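Local atomic coordinates of Lmo0741 protein (Listeria monocytogenes, PDB entry 4R1H), a protein that probably binds DNA through a winged helix-turn-helix domain and regulates transcription, as a member of the GntR family. Residues 11-16 against 56-61; 21-24 against 28-31; 39-44 against 50-55; 62-67 against 73-78. All blocks are in the same frame, centred on the assembly; numbering follows the deposited sequence. Where two conformers were deposited one is given.

Contact 1. Residues 11-16 against 56-61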
loop_
_atom_site.group_PDB
_atom_site.type_symbol
_atom_site.label_atom_id
_atom_site.label_comp_id
_atom_site.label_asym_id
_atom_site.label_seq_id
_atom_site.Cartn_x
_atom_site.Cartn_y
_atom_site.Cartn_z
ATOM N N PRO A 11 5.236 -4.651 12.105
ATOM C CA PRO A 11 5.289 -5.706 13.097
ATOM C C PRO A 11 4.842 -7.045 12.553
ATOM O O PRO A 11 3.829 -7.129 11.815
ATOM C CB PRO A 11 4.326 -5.224 14.189
ATOM C CG PRO A 11 4.280 -3.753 14.031
ATOM C CD PRO A 11 4.331 -3.572 12.545
ATOM N N ILE A 12 5.533 -8.089 12.949
ATOM C CA ILE A 12 5.176 -9.420 12.457
ATOM C C ILE A 12 3.818 -9.900 12.960
ATOM O O ILE A 12 3.050 -10.427 12.146
ATOM C CB ILE A 12 6.218 -10.500 12.789
ATOM C CG1 ILE A 12 7.606 -10.179 12.227
ATOM C CG2 ILE A 12 5.806 -11.871 12.227
ATOM C CD1 ILE A 12 7.610 -9.849 10.750
ATOM N N TYR A 13 3.492 -9.734 14.251
ATOM C CA TYR A 13 2.159 -10.210 14.674
ATOM C C TYR A 13 1.027 -9.568 13.897
ATOM O O TYR A 13 -0.033 -10.234 13.656
ATOM C CB TYR A 13 1.927 -10.104 16.173
ATOM C CG TYR A 13 1.480 -8.753 16.588
ATOM C CD1 TYR A 13 2.409 -7.778 16.904
ATOM C CD2 TYR A 13 0.112 -8.451 16.753
ATOM C CE1 TYR A 13 2.021 -6.513 17.309
ATOM C CE2 TYR A 13 -0.282 -7.183 17.159
ATOM C CZ TYR A 13 0.670 -6.233 17.497
ATOM O OH TYR A 13 0.298 -4.959 17.893
ATOM N N LYS A 14 1.170 -8.322 13.468
ATOM C CA LYS A 14 0.073 -7.681 12.740
ATOM C C LYS A 14 -0.036 -8.318 11.344
ATOM O O LYS A 14 -1.115 -8.377 10.788
ATOM C CB LYS A 14 0.311 -6.188 12.592
ATOM C CG LYS A 14 0.061 -5.420 13.874
ATOM C CD LYS A 14 -1.433 -5.301 14.192
ATOM C CE LYS A 14 -1.682 -4.037 15.040
ATOM N NZ LYS A 14 -3.022 -4.047 15.705
ATOM N N GLN A 15 1.088 -8.750 10.770
ATOM C CA GLN A 15 1.045 -9.448 9.502
ATOM C C GLN A 15 0.373 -10.821 9.584
ATOM O O GLN A 15 -0.331 -11.263 8.633
ATOM C CB GLN A 15 2.426 -9.599 8.895
ATOM C CG GLN A 15 2.997 -8.250 8.553
ATOM C CD GLN A 15 4.397 -8.351 8.016
ATOM O OE1 GLN A 15 4.580 -8.802 6.888
ATOM N NE2 GLN A 15 5.402 -7.914 8.812
ATOM N N ILE A 16 0.570 -11.474 10.710
ATOM C CA ILE A 16 -0.077 -12.729 10.978
ATOM C C ILE A 16 -1.559 -12.481 11.188
ATOM O O ILE A 16 -2.380 -13.290 10.735
ATOM C CB ILE A 16 0.500 -13.478 12.201
ATOM C CG1 ILE A 16 2.033 -13.705 12.102
ATOM C CG2 ILE A 16 -0.222 -14.820 12.407
ATOM C CD1 ILE A 16 2.491 -14.846 11.218
ATOM N N TYR A 56 -3.224 -14.251 17.954
ATOM C CA TYR A 56 -4.428 -14.890 18.498
ATOM C C TYR A 56 -5.065 -14.035 19.597
ATOM O O TYR A 56 -6.280 -13.868 19.621
ATOM C CB TYR A 56 -4.123 -16.298 18.951
ATOM C CG TYR A 56 -4.072 -17.333 17.862
ATOM C CD1 TYR A 56 -4.202 -16.994 16.519
ATOM C CD2 TYR A 56 -3.977 -18.696 18.179
ATOM C CE1 TYR A 56 -4.257 -17.990 15.539
ATOM C CE2 TYR A 56 -4.035 -19.690 17.226
ATOM C CZ TYR A 56 -4.183 -19.344 15.886
ATOM O OH TYR A 56 -4.215 -20.356 14.945
ATOM N N ALA A 57 -4.270 -13.428 20.489
ATOM C CA ALA A 57 -4.822 -12.491 21.461
ATOM C C ALA A 57 -5.568 -11.326 20.886
ATOM O O ALA A 57 -6.661 -11.000 21.340
ATOM C CB ALA A 57 -3.738 -11.965 22.415
ATOM N N GLU A 58 -5.020 -10.709 19.846
ATOM C CA GLU A 58 -5.651 -9.609 19.220
ATOM C C GLU A 58 -6.962 -10.077 18.545
ATOM O O GLU A 58 -7.993 -9.413 18.671
ATOM C CB GLU A 58 -4.735 -8.942 18.192
ATOM C CG GLU A 58 -5.444 -7.797 17.480
ATOM C CD GLU A 58 -4.535 -6.939 16.649
ATOM O OE1 GLU A 58 -3.531 -6.479 17.251
ATOM O OE2 GLU A 58 -4.909 -6.695 15.479
ATOM N N LEU A 59 -6.907 -11.220 17.920
ATOM C CA LEU A 59 -8.134 -11.786 17.291
ATOM C C LEU A 59 -9.246 -12.095 18.335
ATOM O O LEU A 59 -10.494 -11.952 18.074
ATOM C CB LEU A 59 -7.723 -13.011 16.495
ATOM C CG LEU A 59 -6.955 -12.751 15.212
ATOM C CD1 LEU A 59 -6.422 -14.045 14.739
ATOM C CD2 LEU A 59 -7.813 -12.073 14.154
ATOM N N GLU A 60 -8.826 -12.519 19.507
ATOM C CA GLU A 60 -9.798 -12.796 20.574
ATOM C C GLU A 60 -10.356 -11.500 21.128
ATOM O O GLU A 60 -11.606 -11.355 21.337
ATOM C CB GLU A 60 -9.168 -13.725 21.643
ATOM C CG GLU A 60 -10.186 -14.391 22.545
ATOM C CD GLU A 60 -9.629 -15.585 23.343
ATOM O OE1 GLU A 60 -8.482 -16.026 23.096
ATOM O OE2 GLU A 60 -10.360 -16.048 24.227
ATOM N N GLU A 61 -9.500 -10.506 21.334
ATOM C CA GLU A 61 -9.957 -9.198 21.853
ATOM C C GLU A 61 -10.964 -8.551 20.910
ATOM O O GLU A 61 -11.883 -7.863 21.378
ATOM C CB GLU A 61 -8.781 -8.213 22.084
ATOM C CG GLU A 61 -9.142 -6.843 22.670
ATOM C CD GLU A 61 -9.206 -6.809 24.201
ATOM O OE1 GLU A 61 -8.672 -7.734 24.855
ATOM O OE2 GLU A 61 -9.779 -5.838 24.766
#
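Tyr-13 meets Glu-58 at the rim of its ring. CE2 of Tyr-13 lies 3.3 Å from OE1 of Glu-58, close to the ring plane. The carboxylate stands almost perpendicular to the ring, with 89° between the two planes. An aromatic C-H edge carries a slight positive charge, which probably suits the carboxylate oxygen. CG of Tyr-13 sits between the backbone N and the carbonyl carbon (chi1 84°), and from there the ring stands beside Lys-14, whose CG packs over one face, 3.7 Å above the plane and toward the rim. Arg-54, one turn before Glu-58, makes a cation-pi contact with the same ring.

The two segments belong to helix 12-25 and helix 49-61 of the winged helix-turn-helix domain. Their contact here lies at the surface and is mainly polar.

Lys-14 starts out pointing away from helix 49-61. A bend at chi2 helps bring its ammonium group back to Glu-58. NZ of Lys-14 forms a salt bridge with OE1 of Glu-58 at 2.9 Å, on the syn side of the carboxylate and 21° out of its plane. A second, weak bond runs from NZ of Lys-14 to OE2 of Glu-58 at 3.3 Å. Glu-58 reaches across with an extended chain. OE1 of Glu-58 therefore faces both the ammonium group and the tyrosine edge. Val-17, one turn after Lys-14, also touches the Glu-58 side chain.

Contact 2. Residues 21-24 against 28-31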
loop_
_atom_site.group_PDB
_atom_site.type_symbol
_atom_site.label_atom_id
_atom_site.label_comp_id
_atom_site.label_asym_id
_atom_site.label_seq_id
_atom_site.Cartn_x
_atom_site.Cartn_y
_atom_site.Cartn_z
ATOM N N HIS A 21 -6.964 -13.001 8.924
ATOM C CA HIS A 21 -8.105 -12.273 8.448
ATOM C C HIS A 21 -8.392 -12.695 7.022
ATOM O O HIS A 21 -9.575 -12.871 6.626
ATOM C CB HIS A 21 -7.874 -10.758 8.436
ATOM C CG HIS A 21 -7.964 -10.111 9.773
ATOM N ND1 HIS A 21 -7.571 -8.807 9.978
ATOM C CD2 HIS A 21 -8.441 -10.557 10.962
ATOM C CE1 HIS A 21 -7.818 -8.458 11.236
ATOM N NE2 HIS A 21 -8.321 -9.519 11.856
ATOM N N THR A 22 -7.339 -12.789 6.186
ATOM C CA THR A 22 -7.510 -13.241 4.786
ATOM C C THR A 22 -8.165 -14.619 4.641
ATOM O O THR A 22 -9.103 -14.826 3.816
ATOM C CB THR A 22 -6.124 -13.140 4.064
ATOM O OG1 THR A 22 -5.832 -11.707 4.024
ATOM C CG2 THR A 22 -6.180 -13.638 2.738
ATOM N N GLU A 23 -7.673 -15.580 5.404
ATOM C CA GLU A 23 -8.272 -16.940 5.449
ATOM C C GLU A 23 -9.728 -16.936 5.898
ATOM O O GLU A 23 -10.505 -17.665 5.346
ATOM C CB GLU A 23 -7.475 -17.882 6.336
ATOM C CG GLU A 23 -6.034 -18.045 5.882
ATOM C CD GLU A 23 -5.910 -18.731 4.528
ATOM O OE1 GLU A 23 -5.714 -19.961 4.519
ATOM O OE2 GLU A 23 -5.998 -18.065 3.469
ATOM N N ILE A 24 -10.060 -16.040 6.805
ATOM C CA ILE A 24 -11.406 -15.844 7.295
ATOM C C ILE A 24 -12.361 -15.211 6.258
ATOM O O ILE A 24 -13.392 -15.781 5.919
ATOM C CB ILE A 24 -11.423 -15.009 8.558
ATOM C CG1 ILE A 24 -10.731 -15.769 9.639
ATOM C CG2 ILE A 24 -12.887 -14.651 8.884
ATOM C CD1 ILE A 24 -10.436 -14.949 10.853
ATOM N N THR A 28 -11.796 -19.723 3.769
ATOM C CA THR A 28 -10.893 -20.856 3.963
ATOM C C THR A 28 -11.135 -21.438 5.345
ATOM O O THR A 28 -11.167 -22.641 5.538
ATOM C CB THR A 28 -9.432 -20.407 3.737
ATOM O OG1 THR A 28 -9.349 -19.911 2.408
ATOM C CG2 THR A 28 -8.466 -21.546 3.900
ATOM N N TYR A 29 -11.310 -20.572 6.314
ATOM C CA TYR A 29 -11.830 -20.968 7.608
ATOM C C TYR A 29 -13.315 -20.580 7.552
ATOM O O TYR A 29 -13.651 -19.426 7.227
ATOM C CB TYR A 29 -11.115 -20.224 8.753
ATOM C CG TYR A 29 -9.571 -20.316 8.875
ATOM C CD1 TYR A 29 -8.801 -21.265 8.187
ATOM C CD2 TYR A 29 -8.900 -19.465 9.729
ATOM C CE1 TYR A 29 -7.407 -21.317 8.347
ATOM C CE2 TYR A 29 -7.510 -19.513 9.898
ATOM C CZ TYR A 29 -6.752 -20.437 9.214
ATOM O OH TYR A 29 -5.342 -20.463 9.445
ATOM N N GLU A 30 -14.247 -21.517 7.801
ATOM C CA GLU A 30 -15.664 -21.152 7.831
ATOM C C GLU A 30 -16.112 -20.890 9.284
ATOM O O GLU A 30 -15.504 -21.366 10.228
ATOM C CB GLU A 30 -16.557 -22.190 7.109
ATOM C CG GLU A 30 -16.169 -22.544 5.653
ATOM C CD GLU A 30 -16.566 -21.510 4.587
ATOM O OE1 GLU A 30 -17.171 -20.468 4.940
ATOM O OE2 GLU A 30 -16.265 -21.732 3.373
ATOM N N ALA A 31 -17.159 -20.095 9.417
ATOM C CA ALA A 31 -17.647 -19.637 10.688
ATOM C C ALA A 31 -17.855 -20.835 11.586
ATOM O O ALA A 31 -18.445 -21.853 11.152
ATOM C CB ALA A 31 -18.927 -18.831 10.488
HETATM O O HOH W 1 -15.162 -17.284 7.217
#
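The carbonyl oxygen of Glu-23 takes two backbone N-H groups from the far side of the turn. N of Tyr-29 donates to O of Glu-23 at 3.2 Å in a nearly straight bond, with 167° at the hydrogen. This donor stands above the carbonyl plane, 54° out of it. N of Thr-28 approaches O of Glu-23 to 2.9 Å, but its hydrogen points poorly, at 121°, and the bond is weak. These bonds close the turn at the end of helix 12-25, the first helix of the winged helix-turn-helix domain, where the loop toward helix 38-45 begins.

The Tyr-29 ring folds back over the helix it follows. CB of Glu-23 sits over the centre of one ring face, 3.8 Å from the centroid, in a CH-pi contact. The Glu-23 chain bends at chi2, and its carboxylate lies by Thr-28 with its plane steeply inclined to the ring. The hydroxyl of Thr-28 has its hydrogen-bond partner in Thr-26, within the turn. CG1 of Ile-24 packs against CD2 of Tyr-29 at 4.1 Å. Leu-75 of the wing touches both of these side chains, while Ile-82 of helix 79-103 lies against Ile-24.

One water bridges the two backbones. It donates to O of Ile-24 at 2.7 Å and to O of Tyr-29 at 2.6 Å.

Contact 3. Residues 39-44 against 50-55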
loop_
_atom_site.group_PDB
_atom_site.type_symbol
_atom_site.label_atom_id
_atom_site.label_comp_id
_atom_site.label_asym_id
_atom_site.label_seq_id
_atom_site.Cartn_x
_atom_site.Cartn_y
_atom_site.Cartn_z
ATOM N N ARG A 39 1.084 -23.728 18.189
ATOM C CA ARG A 39 2.211 -24.513 17.695
ATOM C C ARG A 39 2.138 -24.900 16.204
ATOM O O ARG A 39 3.110 -24.708 15.441
ATOM C CB ARG A 39 2.332 -25.792 18.535
ATOM C CG ARG A 39 3.457 -26.703 18.077
ATOM C CD ARG A 39 4.777 -26.183 18.607
ATOM N NE ARG A 39 4.831 -26.361 20.060
ATOM C CZ ARG A 39 5.844 -25.983 20.836
ATOM N NH1 ARG A 39 6.909 -25.380 20.308
ATOM N NH2 ARG A 39 5.786 -26.208 22.149
ATOM N N GLU A 40 0.983 -25.432 15.804
ATOM C CA GLU A 40 0.686 -25.765 14.380
ATOM C C GLU A 40 0.875 -24.571 13.485
ATOM O O GLU A 40 1.518 -24.630 12.451
ATOM C CB GLU A 40 -0.757 -26.301 14.232
ATOM C CG GLU A 40 -0.975 -27.655 14.919
ATOM C CD GLU A 40 -2.436 -28.136 14.983
ATOM O OE1 GLU A 40 -3.358 -27.346 15.261
ATOM O OE2 GLU A 40 -2.665 -29.355 14.778
ATOM N N LEU A 41 0.311 -23.439 13.877
ATOM C CA LEU A 41 0.421 -22.280 13.018
ATOM C C LEU A 41 1.855 -21.762 12.947
ATOM O O LEU A 41 2.282 -21.301 11.889
ATOM C CB LEU A 41 -0.539 -21.142 13.447
ATOM C CG LEU A 41 -0.679 -20.042 12.426
ATOM C CD1 LEU A 41 -1.172 -20.658 11.120
ATOM C CD2 LEU A 41 -1.642 -18.939 12.897
ATOM N N ALA A 42 2.538 -21.708 14.088
ATOM C CA ALA A 42 3.944 -21.214 14.142
ATOM C C ALA A 42 4.829 -22.003 13.175
ATOM O O ALA A 42 5.699 -21.439 12.503
ATOM C CB ALA A 42 4.469 -21.376 15.555
ATOM N N THR A 43 4.571 -23.305 13.101
ATOM C CA THR A 43 5.323 -24.216 12.204
ATOM C C THR A 43 5.002 -23.921 10.765
ATOM O O THR A 43 5.897 -23.696 9.943
ATOM C CB THR A 43 4.925 -25.666 12.477
ATOM O OG1 THR A 43 5.166 -25.963 13.851
ATOM C CG2 THR A 43 5.673 -26.648 11.570
ATOM N N LYS A 44 3.702 -23.848 10.474
ATOM C CA LYS A 44 3.243 -23.617 9.116
ATOM C C LYS A 44 3.775 -22.308 8.580
ATOM O O LYS A 44 4.233 -22.247 7.430
ATOM C CB LYS A 44 1.706 -23.614 9.074
ATOM C CG LYS A 44 1.133 -23.570 7.678
ATOM C CD LYS A 44 -0.389 -23.623 7.706
ATOM C CE LYS A 44 -0.974 -23.002 6.448
ATOM N NZ LYS A 44 -0.894 -23.902 5.276
ATOM N N THR A 50 5.457 -17.007 19.962
ATOM C CA THR A 50 5.002 -15.892 20.785
ATOM C C THR A 50 4.352 -14.872 19.896
ATOM O O THR A 50 3.561 -14.042 20.354
ATOM C CB THR A 50 6.171 -15.205 21.591
ATOM O OG1 THR A 50 7.154 -14.703 20.691
ATOM C CG2 THR A 50 6.823 -16.133 22.492
ATOM N N THR A 51 4.701 -14.848 18.601
ATOM C CA THR A 51 4.101 -13.953 17.673
ATOM C C THR A 51 2.677 -14.421 17.321
ATOM O O THR A 51 1.729 -13.638 17.128
ATOM C CB THR A 51 4.949 -13.737 16.389
ATOM O OG1 THR A 51 4.793 -14.819 15.483
ATOM C CG2 THR A 51 6.434 -13.536 16.717
ATOM N N ILE A 52 2.534 -15.706 17.225
ATOM C CA ILE A 52 1.206 -16.266 16.965
ATOM C C ILE A 52 0.299 -16.004 18.200
ATOM O O ILE A 52 -0.855 -15.669 18.088
ATOM C CB ILE A 52 1.260 -17.769 16.777
ATOM C CG1 ILE A 52 2.210 -18.153 15.630
ATOM C CG2 ILE A 52 -0.147 -18.311 16.571
ATOM C CD1 ILE A 52 1.779 -17.686 14.296
ATOM N N GLN A 53 0.851 -16.217 19.394
ATOM C CA GLN A 53 0.109 -15.981 20.606
ATOM C C GLN A 53 -0.386 -14.581 20.588
ATOM O O GLN A 53 -1.540 -14.348 20.974
ATOM C CB GLN A 53 1.009 -16.114 21.856
ATOM C CG GLN A 53 1.194 -17.513 22.327
ATOM C CD GLN A 53 2.214 -17.616 23.454
ATOM O OE1 GLN A 53 2.954 -16.697 23.717
ATOM N NE2 GLN A 53 2.267 -18.764 24.091
ATOM N N ARG A 54 0.461 -13.618 20.171
ATOM C CA ARG A 54 0.032 -12.215 20.231
ATOM C C ARG A 54 -1.070 -11.980 19.196
ATOM O O ARG A 54 -2.070 -11.261 19.490
ATOM C CB ARG A 54 1.139 -11.163 20.004
ATOM C CG ARG A 54 0.602 -9.795 20.401
ATOM C CD ARG A 54 1.551 -8.680 20.379
ATOM N NE ARG A 54 0.963 -7.433 20.914
ATOM C CZ ARG A 54 1.691 -6.349 21.260
ATOM N NH1 ARG A 54 3.026 -6.278 21.084
ATOM N NH2 ARG A 54 1.080 -5.283 21.770
ATOM N N ALA A 55 -0.902 -12.583 18.024
ATOM C CA ALA A 55 -1.906 -12.439 16.935
ATOM C C ALA A 55 -3.274 -13.049 17.373
ATOM O O ALA A 55 -4.325 -12.406 17.226
ATOM C CB ALA A 55 -1.428 -13.145 15.681
#
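Ile-52 lies across Leu-41 and Ala-42. Its CD1 and CG2 meet Leu-41, and its CG1 meets Ala-42. CD1 of Ile-52 is 3.9 Å from CG of Leu-41. CD2 of Leu-41 touches both CD1 and CG2 of Ile-52, the latter at 4.0 Å. The other neighbour is met at the backbone. CG1 of Ile-52 rests 3.8 Å from CA of Ala-42, with CB of Ala-42 close beside it. The small methyl side chain probably lets the two helices come near, with CA of Ala-42 and CA of Ile-52 6.3 Å apart. In Leu-41, CG is anti to the backbone N (chi1 -168°), which directs the branched end toward Ile-52.

All three residues are buried, and the contact between them is apolar. Val-38 and Val-47 also pack on Ile-52, while Ile-20 of helix 12-25 and Tyr-56 lie on Leu-41. On helix 38-45, O of Arg-39 accepts from both N and OG1 of Thr-43, which reach it from opposite faces of its plane.

Helices 38-45 and 49-61, joined by a short turn, are the helix-turn-helix of a GntR-type winged domain. The second corresponds to the recognition helix, which in relatives enters the DNA major groove.

Contact 4. Residues 62-67 against 73-78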
loop_
_atom_site.group_PDB
_atom_site.type_symbol
_atom_site.label_atom_id
_atom_site.label_comp_id
_atom_site.label_asym_id
_atom_site.label_seq_id
_atom_site.Cartn_x
_atom_site.Cartn_y
_atom_site.Cartn_z
ATOM N N THR A 62 -10.809 -8.760 19.600
ATOM C CA THR A 62 -11.697 -8.148 18.625
ATOM C C THR A 62 -12.903 -9.034 18.269
ATOM O O THR A 62 -13.658 -8.702 17.346
ATOM C CB THR A 62 -10.900 -7.734 17.362
ATOM O OG1 THR A 62 -10.169 -8.864 16.856
ATOM C CG2 THR A 62 -9.902 -6.648 17.736
ATOM N N GLU A 63 -13.058 -10.136 19.016
ATOM C CA GLU A 63 -14.211 -11.047 18.920
ATOM C C GLU A 63 -14.259 -11.817 17.612
ATOM O O GLU A 63 -15.324 -12.334 17.193
ATOM C CB GLU A 63 -15.494 -10.287 19.192
ATOM C CG GLU A 63 -15.447 -9.635 20.603
ATOM C CD GLU A 63 -16.778 -9.056 21.022
ATOM O OE1 GLU A 63 -17.572 -8.601 20.161
ATOM O OE2 GLU A 63 -17.036 -9.051 22.215
ATOM N N ILE A 64 -13.101 -12.009 17.005
ATOM C CA ILE A 64 -13.005 -12.781 15.764
ATOM C C ILE A 64 -12.853 -14.266 16.077
ATOM O O ILE A 64 -13.390 -15.141 15.373
ATOM C CB ILE A 64 -11.817 -12.321 14.880
ATOM C CG1 ILE A 64 -11.934 -10.822 14.530
ATOM C CG2 ILE A 64 -11.731 -13.231 13.648
ATOM C CD1 ILE A 64 -13.211 -10.417 13.842
ATOM N N ILE A 65 -12.143 -14.568 17.161
ATOM C CA ILE A 65 -11.981 -15.937 17.611
ATOM C C ILE A 65 -12.298 -16.024 19.073
ATOM O O ILE A 65 -12.330 -15.003 19.762
ATOM C CB ILE A 65 -10.577 -16.559 17.318
ATOM C CG1 ILE A 65 -9.504 -15.975 18.200
ATOM C CG2 ILE A 65 -10.150 -16.400 15.824
ATOM C CD1 ILE A 65 -8.137 -16.591 17.922
ATOM N N TYR A 66 -12.461 -17.260 19.552
ATOM C CA TYR A 66 -12.682 -17.497 20.971
ATOM C C TYR A 66 -12.051 -18.825 21.355
ATOM O O TYR A 66 -11.785 -19.683 20.509
ATOM C CB TYR A 66 -14.175 -17.480 21.305
ATOM C CG TYR A 66 -14.996 -18.537 20.668
ATOM C CD1 TYR A 66 -15.283 -19.723 21.321
ATOM C CD2 TYR A 66 -15.493 -18.380 19.397
ATOM C CE1 TYR A 66 -16.057 -20.707 20.727
ATOM C CE2 TYR A 66 -16.249 -19.363 18.782
ATOM C CZ TYR A 66 -16.543 -20.519 19.481
ATOM O OH TYR A 66 -17.255 -21.462 18.862
ATOM N N THR A 67 -11.914 -19.024 22.659
ATOM C CA THR A 67 -11.201 -20.195 23.197
ATOM C C THR A 67 -12.154 -21.033 24.007
ATOM O O THR A 67 -12.958 -20.507 24.762
ATOM C CB THR A 67 -10.053 -19.790 24.136
ATOM O OG1 THR A 67 -9.174 -18.937 23.445
ATOM C CG2 THR A 67 -9.253 -21.058 24.589
ATOM N N LYS A 73 -9.263 -23.363 19.783
ATOM C CA LYS A 73 -9.640 -22.029 19.394
ATOM C C LYS A 73 -10.477 -22.120 18.128
ATOM O O LYS A 73 -10.222 -22.947 17.259
ATOM C CB LYS A 73 -8.441 -21.152 19.175
ATOM C CG LYS A 73 -7.667 -20.913 20.484
ATOM C CD LYS A 73 -6.606 -19.858 20.352
ATOM C CE LYS A 73 -5.693 -19.857 21.577
ATOM N NZ LYS A 73 -6.333 -19.077 22.665
ATOM N N TYR A 74 -11.472 -21.251 18.070
ATOM C CA TYR A 74 -12.501 -21.320 17.082
ATOM C C TYR A 74 -12.772 -19.983 16.468
ATOM O O TYR A 74 -12.844 -18.946 17.129
ATOM C CB TYR A 74 -13.825 -21.806 17.712
ATOM C CG TYR A 74 -13.734 -23.264 18.209
ATOM C CD1 TYR A 74 -13.169 -23.545 19.420
ATOM C CD2 TYR A 74 -14.189 -24.299 17.428
ATOM C CE1 TYR A 74 -13.021 -24.861 19.849
ATOM C CE2 TYR A 74 -14.065 -25.623 17.851
ATOM C CZ TYR A 74 -13.471 -25.876 19.063
ATOM O OH TYR A 74 -13.336 -27.167 19.514
ATOM N N LEU A 75 -13.126 -20.023 15.202
ATOM C CA LEU A 75 -13.635 -18.858 14.527
ATOM C C LEU A 75 -15.033 -18.536 14.940
ATOM O O LEU A 75 -15.885 -19.426 15.026
ATOM C CB LEU A 75 -13.555 -19.073 13.001
ATOM C CG LEU A 75 -14.055 -17.882 12.150
ATOM C CD1 LEU A 75 -13.209 -16.633 12.368
ATOM C CD2 LEU A 75 -14.085 -18.233 10.650
ATOM N N THR A 76 -15.312 -17.263 15.194
ATOM C CA THR A 76 -16.663 -16.851 15.434
ATOM C C THR A 76 -17.687 -17.422 14.482
ATOM O O THR A 76 -17.426 -17.580 13.258
ATOM C CB THR A 76 -16.774 -15.335 15.488
ATOM O OG1 THR A 76 -18.094 -14.954 15.830
ATOM C CG2 THR A 76 -16.498 -14.692 14.073
ATOM N N GLU A 77 -18.869 -17.772 15.002
ATOM C CA GLU A 77 -19.909 -18.215 14.135
ATOM C C GLU A 77 -20.852 -17.069 13.749
ATOM O O GLU A 77 -21.824 -17.292 13.005
ATOM C CB GLU A 77 -20.662 -19.428 14.805
ATOM C CG GLU A 77 -21.682 -18.929 15.782
ATOM C CD GLU A 77 -21.118 -18.452 17.118
ATOM O OE1 GLU A 77 -19.915 -18.247 17.277
ATOM O OE2 GLU A 77 -21.965 -18.338 18.055
ATOM N N ASP A 78 -20.561 -15.824 14.201
ATOM C CA ASP A 78 -21.394 -14.693 13.961
ATOM C C ASP A 78 -21.077 -14.157 12.547
ATOM O O ASP A 78 -20.016 -13.586 12.308
ATOM C CB ASP A 78 -21.208 -13.589 15.013
ATOM C CG ASP A 78 -22.187 -12.464 14.821
ATOM O OD1 ASP A 78 -23.372 -12.586 15.228
ATOM O OD2 ASP A 78 -21.902 -11.487 14.148
HETATM O O HOH W 2 -17.779 -12.680 17.235
#
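The rings of Tyr-66 and Tyr-74 lie on the same face of a beta hairpin. Their planes are only 22° apart, but they are slid past each other, with centroids 5.7 Å apart, so they barely overlap. CB of Tyr-74 lies over one face of the Tyr-66 ring, offset toward the rim, in a CH-pi contact. The nearest approach is 3.5 Å, from CB of Tyr-74 to CZ of Tyr-66. With chi1 at 63°, the Tyr-66 ring is tucked over its own backbone and reaches across the partner strand.

The backbones of the tyrosines form an antiparallel hydrogen-bonded pair. N of Tyr-74 donates to O of Tyr-66 at 2.9 Å, and N of Tyr-66 returns a bond to O of Tyr-74. On the opposite face, Thr-67 and Lys-73 run side by side. NZ of Lys-73 donates to OG1 of Thr-67 at 2.9 Å. Ile-65 and Leu-75 point to this face too.

Beyond the paired strands, N of Thr-76 bonds to O of Ile-64 at 2.9 Å. A water links O of Glu-63 with OG1 of Thr-76. The same OG1 accepts from N of Asp-78 at 3.1 Å in an ST turn.

This hairpin is the wing of the winged helix-turn-helix fold. A Schellman motif with Glu-63 at its positive-phi position ends helix 49-61 just before it. Ile-64 and Leu-75 pack together against Ile-24 of helix 12-25, and Asp-78 caps the start of helix 79-103.

Contact 3 is the buried one, wholly apolar between its helices. Contact 1 lies at the surface and relies on charge. Both use helix 49-61, and they touch where OH of Tyr-56 packs on CD2 of Leu-41 at 3.6 Å. Contacts 2 and 4 are partly buried and depend on backbone hydrogen bonds, each with a CH-pi contact to a tyrosine and a bridging water. They meet where CD1 of Ile-24 touches CG2 of Ile-64 at 3.5 Å. Contacts 1 and 2 sit at the two ends of helix 12-25. Contact 4 follows contact 1 directly, since the wing starts where helix 49-61 stops.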